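NADH:ubiquinone oxidoreductase, Na translocating, C subunit (Parabacteroides distasonis, PDB 3LWX) is the C subunit of a multisubunit oxidoreductase complex and carries a domain of the FMN-binding family. Local coordinates at residues A[11-16]-A[57-62]; A[71-76]-A[86-91]; A[139-144]-A[165-170]. All coordinates share one frame; numbering follows the deposited sequence. Where two conformers were deposited one is given.

Contact 1: A[11-16]-A[57-62]; sequences NEDNDK and DAFATD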
loop_
_atom_site.group_PDB
_atom_site.type_symbol
_atom_site.label_atom_id
_atom_site.label_comp_id
_atom_site.label_asym_id
_atom_site.label_seq_id
_atom_site.Cartn_x
_atom_site.Cartn_y
_atom_site.Cartn_z
ATOM N N ASN A 11 11.669 16.618 0.144
ATOM C CA ASN A 11 11.551 15.859 1.379
ATOM C C ASN A 11 10.281 15.019 1.392
ATOM O O ASN A 11 10.294 13.855 1.801
ATOM C CB ASN A 11 11.601 16.762 2.598
ATOM C CG ASN A 11 12.971 17.346 2.837
ATOM O OD1 ASN A 11 13.997 16.809 2.412
ATOM N ND2 ASN A 11 12.992 18.467 3.521
ATOM N N GLU A 12 9.178 15.605 0.942
ATOM C CA GLU A 12 7.920 14.866 0.871
ATOM C C GLU A 12 8.013 13.704 -0.120
ATOM O O GLU A 12 7.549 12.600 0.157
ATOM C CB GLU A 12 6.779 15.797 0.471
ATOM C CG GLU A 12 6.444 16.830 1.526
ATOM C CD GLU A 12 5.485 17.908 1.055
ATOM O OE1 GLU A 12 5.098 17.929 -0.136
ATOM O OE2 GLU A 12 5.136 18.761 1.894
ATOM N N ASP A 13 8.634 13.955 -1.269
ATOM C CA ASP A 13 8.782 12.926 -2.292
ATOM C C ASP A 13 9.680 11.798 -1.794
ATOM O O ASP A 13 9.391 10.631 -2.021
ATOM C CB ASP A 13 9.356 13.504 -3.578
ATOM C CG ASP A 13 8.376 14.372 -4.352
ATOM O OD1 ASP A 13 7.168 14.410 -4.020
ATOM O OD2 ASP A 13 8.862 15.010 -5.314
ATOM N N ASN A 14 10.757 12.131 -1.099
ATOM C CA ASN A 14 11.618 11.082 -0.562
ATOM C C ASN A 14 10.912 10.248 0.511
ATOM O O ASN A 14 11.117 9.047 0.570
ATOM C CB ASN A 14 12.960 11.664 -0.102
ATOM C CG ASN A 14 13.884 11.925 -1.283
ATOM O OD1 ASN A 14 13.925 11.122 -2.230
ATOM N ND2 ASN A 14 14.671 13.001 -1.212
ATOM N N ASP A 15 10.066 10.880 1.322
ATOM C CA ASP A 15 9.255 10.165 2.299
ATOM C C ASP A 15 8.330 9.182 1.569
ATOM O O ASP A 15 8.251 8.011 1.941
ATOM C CB ASP A 15 8.506 11.187 3.156
ATOM C CG ASP A 15 7.683 10.588 4.283
ATOM O OD1 ASP A 15 7.703 9.380 4.533
ATOM O OD2 ASP A 15 7.017 11.391 4.985
ATOM N N LYS A 16 7.649 9.637 0.516
ATOM C CA LYS A 16 6.792 8.748 -0.261
ATOM C C LYS A 16 7.605 7.602 -0.879
ATOM O O LYS A 16 7.154 6.450 -0.875
ATOM C CB LYS A 16 6.014 9.546 -1.307
ATOM C CG LYS A 16 5.129 8.696 -2.189
ATOM C CD LYS A 16 4.162 9.525 -3.009
ATOM C CE LYS A 16 3.271 8.690 -3.912
ATOM N NZ LYS A 16 2.135 9.502 -4.469
ATOM N N ASP A 57 0.979 11.218 -14.186
ATOM C CA ASP A 57 2.207 10.843 -13.482
ATOM C C ASP A 57 1.783 10.146 -12.193
ATOM O O ASP A 57 1.247 10.746 -11.263
ATOM C CB ASP A 57 3.111 12.046 -13.228
ATOM C CG ASP A 57 4.466 11.656 -12.643
ATOM O OD1 ASP A 57 4.551 10.711 -11.833
ATOM O OD2 ASP A 57 5.458 12.333 -12.984
ATOM N N ALA A 58 2.002 8.835 -12.166
ATOM C CA ALA A 58 1.542 8.017 -11.048
ATOM C C ALA A 58 2.140 8.435 -9.714
ATOM O O ALA A 58 1.429 8.507 -8.719
ATOM C CB ALA A 58 1.796 6.543 -11.335
ATOM N N PHE A 59 3.435 8.707 -9.684
ATOM C CA PHE A 59 4.080 9.095 -8.447
ATOM C C PHE A 59 3.592 10.458 -7.951
ATOM O O PHE A 59 3.378 10.649 -6.756
ATOM C CB PHE A 59 5.608 9.095 -8.616
ATOM C CG PHE A 59 6.333 9.430 -7.347
ATOM C CD1 PHE A 59 6.674 8.440 -6.447
ATOM C CD2 PHE A 59 6.615 10.740 -7.019
ATOM C CE1 PHE A 59 7.295 8.755 -5.251
ATOM C CE2 PHE A 59 7.252 11.064 -5.817
ATOM C CZ PHE A 59 7.596 10.069 -4.935
ATOM N N ALA A 60 3.436 11.406 -8.870
ATOM C CA ALA A 60 3.051 12.763 -8.491
ATOM C C ALA A 60 1.586 12.893 -8.094
ATOM O O ALA A 60 1.211 13.852 -7.432
ATOM C CB ALA A 60 3.362 13.729 -9.634
ATOM N N THR A 61 0.750 11.954 -8.501
ATOM C CA THR A 61 -0.672 12.127 -8.281
ATOM C C THR A 61 -1.093 11.691 -6.879
ATOM O O THR A 61 -0.775 10.589 -6.446
ATOM C CB THR A 61 -1.467 11.384 -9.360
ATOM O OG1 THR A 61 -1.076 11.851 -10.662
ATOM C CG2 THR A 61 -2.935 11.630 -9.161
ATOM N N ASP A 62 -1.825 12.571 -6.198
ATOM C CA ASP A 62 -2.303 12.350 -4.854
ATOM C C ASP A 62 -3.262 11.162 -4.889
ATOM O O ASP A 62 -4.170 11.122 -5.702
ATOM C CB ASP A 62 -2.994 13.584 -4.325
ATOM C CG ASP A 62 -3.524 13.374 -2.955
ATOM O OD1 ASP A 62 -2.736 13.511 -1.984
ATOM O OD2 ASP A 62 -4.735 13.080 -2.848
HETATM O O HOH W 1 0.478 8.255 -6.211
#
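K16 and D13, one turn apart on helix 4-23, meet a helix-like turn at 58-60 whose main contribution is the ring of F59. The turn opens at D57, which in one of its two conformers shapes it from within: D57 OD1 accepts from A60 N at 3.2 Å, an Asx motif, with the N-H lying above the carboxylate plane. A58 enters through its carbonyl; a water sits 2.7 Å from A58 O and donates to it. F59 follows, its chi1 of -177° setting CG anti to the backbone N; the far end of the ring, CE1, CE2 and CZ, meets the helix. The lysine runs past the phenylalanine in the opposite direction, extended beyond CG, and K16 CD lies over one face of the F59 ring, toward the rim, in a CH-pi contact 4.2 Å from the ring centroid. D13 O lies at the ring edge, in plane, 3.5 Å from F59 CZ. The D13 side chain meets another ring atom, D13 CG standing 3.8 Å from F59 CE2 with the carboxylate plane turned 80° to the ring; D13 OD2 itself is held by K9 in a salt bridge. Past the ring, K16 NZ donates to F59 O at 2.8 Å, tilted 26° from the carbonyl plane, and also to the water. T61 closes the turn, its OG1 in one conformer bonding back to D57 O at 2.6 Å, while its carbonyl takes the water's second hydrogen; the ammonium thus reaches three carbonyls of the turn, one directly and two through the water. D62 then caps helix 63-68 through OD2 and the N of K65. The turn therefore lies between helix 4-23 and strand 71-79, where A58 touches P73 and F59 touches F75, while N14 turns from it to helix 30-40.

Contact 2: A[71-76]-A[86-91]; sequences QYPVFV and IMALHG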
loop_
_atom_site.group_PDB
_atom_site.type_symbol
_atom_site.label_atom_id
_atom_site.label_comp_id
_atom_site.label_asym_id
_atom_site.label_seq_id
_atom_site.Cartn_x
_atom_site.Cartn_y
_atom_site.Cartn_z
ATOM N N GLN A 71 -9.092 6.579 -10.500
ATOM C CA GLN A 71 -7.759 6.307 -11.021
ATOM C C GLN A 71 -6.914 5.816 -9.855
ATOM O O GLN A 71 -7.023 6.325 -8.734
ATOM C CB GLN A 71 -7.140 7.524 -11.679
ATOM C CG GLN A 71 -7.975 8.018 -12.843
ATOM C CD GLN A 71 -7.278 9.079 -13.637
ATOM O OE1 GLN A 71 -6.438 9.818 -13.114
ATOM N NE2 GLN A 71 -7.617 9.169 -14.924
ATOM N N TYR A 72 -6.025 4.872 -10.148
ATOM C CA TYR A 72 -5.315 4.130 -9.126
ATOM C C TYR A 72 -3.871 3.893 -9.571
ATOM O O TYR A 72 -3.643 3.284 -10.610
ATOM C CB TYR A 72 -6.032 2.785 -8.913
ATOM C CG TYR A 72 -7.522 2.947 -8.750
ATOM C CD1 TYR A 72 -8.066 3.409 -7.564
ATOM C CD2 TYR A 72 -8.387 2.692 -9.803
ATOM C CE1 TYR A 72 -9.419 3.584 -7.414
ATOM C CE2 TYR A 72 -9.745 2.875 -9.669
ATOM C CZ TYR A 72 -10.272 3.309 -8.470
ATOM O OH TYR A 72 -11.635 3.493 -8.312
ATOM N N PRO A 73 -2.873 4.349 -8.790
ATOM C CA PRO A 73 -1.504 4.187 -9.261
ATOM C C PRO A 73 -0.920 2.803 -8.986
ATOM O O PRO A 73 -1.125 2.227 -7.911
ATOM C CB PRO A 73 -0.741 5.240 -8.447
ATOM C CG PRO A 73 -1.503 5.303 -7.167
ATOM C CD PRO A 73 -2.942 5.189 -7.583
ATOM N N VAL A 74 -0.196 2.287 -9.968
ATOM C CA VAL A 74 0.522 1.034 -9.880
ATOM C C VAL A 74 2.007 1.327 -10.091
ATOM O O VAL A 74 2.383 1.998 -11.059
ATOM C CB VAL A 74 0.061 0.016 -10.955
ATOM C CG1 VAL A 74 0.848 -1.281 -10.834
ATOM C CG2 VAL A 74 -1.437 -0.270 -10.826
ATOM N N PHE A 75 2.849 0.870 -9.169
ATOM C CA PHE A 75 4.309 0.980 -9.303
ATOM C C PHE A 75 4.806 -0.445 -9.474
ATOM O O PHE A 75 4.474 -1.313 -8.661
ATOM C CB PHE A 75 4.921 1.641 -8.076
ATOM C CG PHE A 75 4.262 2.931 -7.712
ATOM C CD1 PHE A 75 4.694 4.132 -8.244
ATOM C CD2 PHE A 75 3.162 2.939 -6.859
ATOM C CE1 PHE A 75 4.061 5.322 -7.919
ATOM C CE2 PHE A 75 2.524 4.125 -6.547
ATOM C CZ PHE A 75 2.985 5.316 -7.079
ATOM N N VAL A 76 5.578 -0.710 -10.528
ATOM C CA VAL A 76 6.058 -2.049 -10.799
ATOM C C VAL A 76 7.551 -2.104 -10.565
ATOM O O VAL A 76 8.323 -1.402 -11.228
ATOM C CB VAL A 76 5.731 -2.517 -12.233
ATOM C CG1 VAL A 76 6.114 -3.969 -12.410
ATOM C CG2 VAL A 76 4.252 -2.304 -12.550
ATOM N N ILE A 86 2.943 -2.762 -6.856
ATOM C CA ILE A 86 2.732 -1.964 -5.654
ATOM C C ILE A 86 1.514 -1.071 -5.881
ATOM O O ILE A 86 1.422 -0.358 -6.897
ATOM C CB ILE A 86 3.946 -1.077 -5.345
ATOM C CG1 ILE A 86 5.234 -1.891 -5.271
ATOM C CG2 ILE A 86 3.741 -0.296 -4.036
ATOM C CD1 ILE A 86 6.500 -1.061 -5.357
HETATM N N MSE A 87 0.567 -1.129 -4.944
HETATM C CA MSE A 87 -0.706 -0.445 -4.993
HETATM C C MSE A 87 -0.837 0.482 -3.797
HETATM O O MSE A 87 -0.281 0.220 -2.732
HETATM C CB MSE A 87 -1.826 -1.489 -5.003
HETATM C CG MSE A 87 -1.820 -2.323 -6.263
HETATM SE SE MSE A 87 -3.000 -3.807 -6.291
HETATM C CE MSE A 87 -1.978 -4.992 -5.166
ATOM N N ALA A 88 -1.545 1.581 -4.014
ATOM C CA ALA A 88 -1.705 2.637 -3.022
ATOM C C ALA A 88 -3.021 2.501 -2.264
ATOM O O ALA A 88 -4.085 2.304 -2.863
ATOM C CB ALA A 88 -1.605 3.998 -3.684
ATOM N N LEU A 89 -2.940 2.663 -0.956
ATOM C CA LEU A 89 -4.049 2.560 -0.041
ATOM C C LEU A 89 -4.402 3.910 0.569
ATOM O O LEU A 89 -3.535 4.758 0.809
ATOM C CB LEU A 89 -3.679 1.637 1.114
ATOM C CG LEU A 89 -3.105 0.276 0.713
ATOM C CD1 LEU A 89 -2.664 -0.469 1.961
ATOM C CD2 LEU A 89 -4.103 -0.529 -0.097
ATOM N N HIS A 90 -5.685 4.096 0.864
ATOM C CA HIS A 90 -6.150 5.299 1.559
ATOM C C HIS A 90 -7.392 4.928 2.352
ATOM O O HIS A 90 -8.168 4.092 1.936
ATOM C CB HIS A 90 -6.434 6.467 0.598
ATOM C CG HIS A 90 -7.611 6.243 -0.300
ATOM N ND1 HIS A 90 -8.860 6.773 -0.048
ATOM C CD2 HIS A 90 -7.732 5.509 -1.429
ATOM C CE1 HIS A 90 -9.696 6.383 -0.994
ATOM N NE2 HIS A 90 -9.037 5.613 -1.840
ATOM N N GLY A 91 -7.567 5.552 3.509
ATOM C CA GLY A 91 -8.706 5.221 4.358
ATOM C C GLY A 91 -8.762 6.094 5.590
ATOM O O GLY A 91 -8.222 7.198 5.612
#
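F75 and I86 form an antiparallel hydrogen-bonded pair in the beta hairpin of strands 71-79 and 82-92, inside the six-stranded antiparallel sheet. F75 N donates to I86 O at 3.0 Å, in the carbonyl plane, and I86 N donates to F75 O at 2.8 Å, nearer the line of the carbonyl (C=O...N angle 161°). The isoleucine side chain follows that same carbonyl outward. I86 CB lies 3.4 Å from F75 O and 4.0 Å from F75 CB. CG1, anti to the carbonyl carbon of I86 (chi1 -54°), stays beside the oxygen, and I86 CD1 at the tip passes F75 O and comes within 4.1 Å of F75 CB. The carbon-carbon contact with F75 is thus made at its CB, while its ring atom CD2 lies near I86 O and the ring heads off toward F59. I86 O also receives a CA-H...O contact from V74. Farther along, P73 CG packs on A88 CB at 3.7 Å. Here the backbones no longer bond directly: the hydroxyl of Y191, from helix 174-196, is hydrogen-bonded to both P73 O and A88 N. The chemistry is therefore that of a buried sheet interior: main-chain groups pair across the hairpin, with strands 41-48 and 97-104 on their other edges, or with the Y191 hydroxyl, and the side-chain contacts are largely apolar.

Contact 3: A[139-144]-A[165-170]; sequences KGKKIF and DYVDGI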
loop_
_atom_site.group_PDB
_atom_site.type_symbol
_atom_site.label_atom_id
_atom_site.label_comp_id
_atom_site.label_asym_id
_atom_site.label_seq_id
_atom_site.Cartn_x
_atom_site.Cartn_y
_atom_site.Cartn_z
ATOM N N LYS A 139 2.693 -10.497 4.744
ATOM C CA LYS A 139 3.517 -11.219 3.788
ATOM C C LYS A 139 3.022 -12.646 3.626
ATOM O O LYS A 139 2.832 -13.351 4.609
ATOM C CB LYS A 139 4.973 -11.214 4.255
ATOM C CG LYS A 139 5.584 -9.818 4.334
ATOM C CD LYS A 139 6.980 -9.839 4.925
ATOM C CE LYS A 139 7.601 -8.466 4.913
ATOM N NZ LYS A 139 9.055 -8.522 5.328
ATOM N N GLY A 140 2.815 -13.058 2.383
ATOM C CA GLY A 140 2.371 -14.410 2.092
ATOM C C GLY A 140 0.869 -14.598 2.080
ATOM O O GLY A 140 0.386 -15.636 1.660
ATOM N N LYS A 141 0.119 -13.610 2.569
ATOM C CA LYS A 141 -1.337 -13.686 2.538
ATOM C C LYS A 141 -1.820 -13.369 1.120
ATOM O O LYS A 141 -1.124 -12.701 0.360
ATOM C CB LYS A 141 -1.955 -12.726 3.559
ATOM C CG LYS A 141 -1.470 -12.889 4.995
ATOM C CD LYS A 141 -1.749 -14.263 5.580
ATOM C CE LYS A 141 -1.362 -14.320 7.080
ATOM N NZ LYS A 141 0.105 -14.264 7.352
ATOM N N LYS A 142 -3.002 -13.867 0.780
ATOM C CA LYS A 142 -3.567 -13.722 -0.548
ATOM C C LYS A 142 -4.816 -12.856 -0.527
ATOM O O LYS A 142 -5.652 -12.958 0.366
ATOM C CB LYS A 142 -3.866 -15.095 -1.167
ATOM C CG LYS A 142 -2.605 -15.845 -1.574
ATOM C CD LYS A 142 -2.908 -17.203 -2.169
ATOM C CE LYS A 142 -1.656 -17.867 -2.736
ATOM N NZ LYS A 142 -1.942 -19.201 -3.323
ATOM N N ILE A 143 -4.946 -12.027 -1.559
ATOM C CA ILE A 143 -6.074 -11.118 -1.756
ATOM C C ILE A 143 -7.309 -11.822 -2.308
ATOM O O ILE A 143 -8.449 -11.417 -2.043
ATOM C CB ILE A 143 -5.645 -9.968 -2.720
ATOM C CG1 ILE A 143 -4.600 -9.092 -2.030
ATOM C CG2 ILE A 143 -6.841 -9.132 -3.171
ATOM C CD1 ILE A 143 -3.900 -8.090 -2.943
ATOM N N PHE A 144 -7.073 -12.849 -3.119
ATOM C CA PHE A 144 -8.108 -13.621 -3.766
ATOM C C PHE A 144 -8.092 -15.045 -3.234
ATOM O O PHE A 144 -7.020 -15.642 -3.078
ATOM C CB PHE A 144 -7.886 -13.691 -5.286
ATOM C CG PHE A 144 -7.971 -12.372 -5.992
ATOM C CD1 PHE A 144 -6.870 -11.537 -6.062
ATOM C CD2 PHE A 144 -9.139 -11.974 -6.634
ATOM C CE1 PHE A 144 -6.936 -10.322 -6.735
ATOM C CE2 PHE A 144 -9.209 -10.764 -7.317
ATOM C CZ PHE A 144 -8.105 -9.933 -7.360
ATOM N N ASP A 165 -7.887 -15.014 4.235
ATOM C CA ASP A 165 -6.650 -14.773 4.975
ATOM C C ASP A 165 -6.855 -13.611 5.942
ATOM O O ASP A 165 -7.678 -12.725 5.705
ATOM C CB ASP A 165 -5.460 -14.509 4.044
ATOM C CG ASP A 165 -4.724 -15.783 3.644
ATOM O OD1 ASP A 165 -4.892 -16.812 4.322
ATOM O OD2 ASP A 165 -3.942 -15.736 2.675
ATOM N N TYR A 166 -6.098 -13.624 7.031
ATOM C CA TYR A 166 -6.265 -12.629 8.067
ATOM C C TYR A 166 -4.967 -12.427 8.824
ATOM O O TYR A 166 -4.066 -13.272 8.805
ATOM C CB TYR A 166 -7.379 -13.087 9.035
ATOM C CG TYR A 166 -7.043 -14.356 9.789
ATOM C CD1 TYR A 166 -6.353 -14.310 11.001
ATOM C CD2 TYR A 166 -7.380 -15.595 9.274
ATOM C CE1 TYR A 166 -6.009 -15.464 11.676
ATOM C CE2 TYR A 166 -7.044 -16.755 9.941
ATOM C CZ TYR A 166 -6.353 -16.679 11.137
ATOM O OH TYR A 166 -6.022 -17.825 11.808
ATOM N N VAL A 167 -4.886 -11.272 9.486
ATOM C CA VAL A 167 -3.785 -10.947 10.375
ATOM C C VAL A 167 -4.371 -10.398 11.656
ATOM O O VAL A 167 -5.504 -9.918 11.693
ATOM C CB VAL A 167 -2.838 -9.885 9.771
ATOM C CG1 VAL A 167 -2.255 -10.365 8.442
ATOM C CG2 VAL A 167 -3.546 -8.535 9.623
ATOM N N ASP A 168 -3.574 -10.412 12.716
ATOM C CA ASP A 168 -3.984 -9.792 13.966
ATOM C C ASP A 168 -3.973 -8.272 13.902
ATOM O O ASP A 168 -3.052 -7.646 13.358
ATOM C CB ASP A 168 -3.031 -10.149 15.097
ATOM C CG ASP A 168 -3.218 -11.545 15.631
ATOM O OD1 ASP A 168 -4.206 -12.218 15.306
ATOM O OD2 ASP A 168 -2.361 -11.957 16.442
ATOM N N GLY A 169 -4.990 -7.682 14.505
ATOM C CA GLY A 169 -5.021 -6.248 14.732
ATOM C C GLY A 169 -4.212 -5.863 15.967
ATOM O O GLY A 169 -3.468 -6.657 16.543
ATOM N N ILE A 170 -4.386 -4.620 16.370
ATOM C CA ILE A 170 -3.652 -4.031 17.477
ATOM C C ILE A 170 -4.481 -4.075 18.749
ATOM O O ILE A 170 -5.606 -3.605 18.770
ATOM C CB ILE A 170 -3.286 -2.542 17.191
ATOM C CG1 ILE A 170 -2.660 -2.329 15.801
ATOM C CG2 ILE A 170 -2.356 -1.995 18.285
ATOM C CD1 ILE A 170 -1.308 -3.001 15.613
HETATM O O HOH W 2 -8.069 -13.476 1.744
#
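D165 reaches across to the backbone of K141 and K142, joining the loop before strand 144-145 to strand 166-168, which pairs in parallel with strand 153-155. Both segments fall in the FMN-binding domain. One direct hydrogen bond carries the contact: K142 N donates to D165 OD2 at 2.8 Å with an N-H...O angle of 158°, and the oxygen accepts through its anti lone pair, away from the other carboxylate oxygen. D165 OD2 also lies close to K141 CA, at 3.3 Å, so the carboxylate tip is set against the backbone between the two lysines. D165 and K141 each have two conformers, and their side-chain details hold for one of them.

A water supplies the second polar link. It donates to K142 O at 2.8 Å and accepts from D165 N at 2.9 Å, so both polar backbone groups of K142 are tied to D165, the N-H by its side chain and the carbonyl through the solvent molecule.

Van der Waals contact comes mainly from the aliphatic part of K141. Bent at chi2 (-60°), the chain brings K141 CD to 3.9 Å from D165 CG, the two side chains crossing at a slant, and CE goes on toward strand 166-168, where it also borders V167 CG1. The opposite charges of K141 and D165 do not pair: the ammonium is turned to E137 O, to which it is hydrogen-bonded, and K141 NZ stays 6.4 Å from D165 OD2. K142, by contrast, sends its chain away after CB. On the strand side, K141 CE lies 3.4 Å from Y166 O.

Contact 2 is the buried one, near the middle of the chain; contacts 1 and 3 lie at the surface on opposite sides of the chain's centre, their centres about 27 Å apart. Contact 2 touches both: the ring of F75 packs on F59 and A58 of contact 1, and the selenomethionine methyl of M87 packs near I143 CD1 of contact 3. Strand 71-79 thus backs the turn of contact 1, whereas contact 3 involves other strands. In the sheet, backbone pairs with backbone amid apolar side chains. At the two surface contacts a charged side chain instead binds the backbone of the facing segment, a lysine donating and an aspartate accepting, each accompanied by a bridging water.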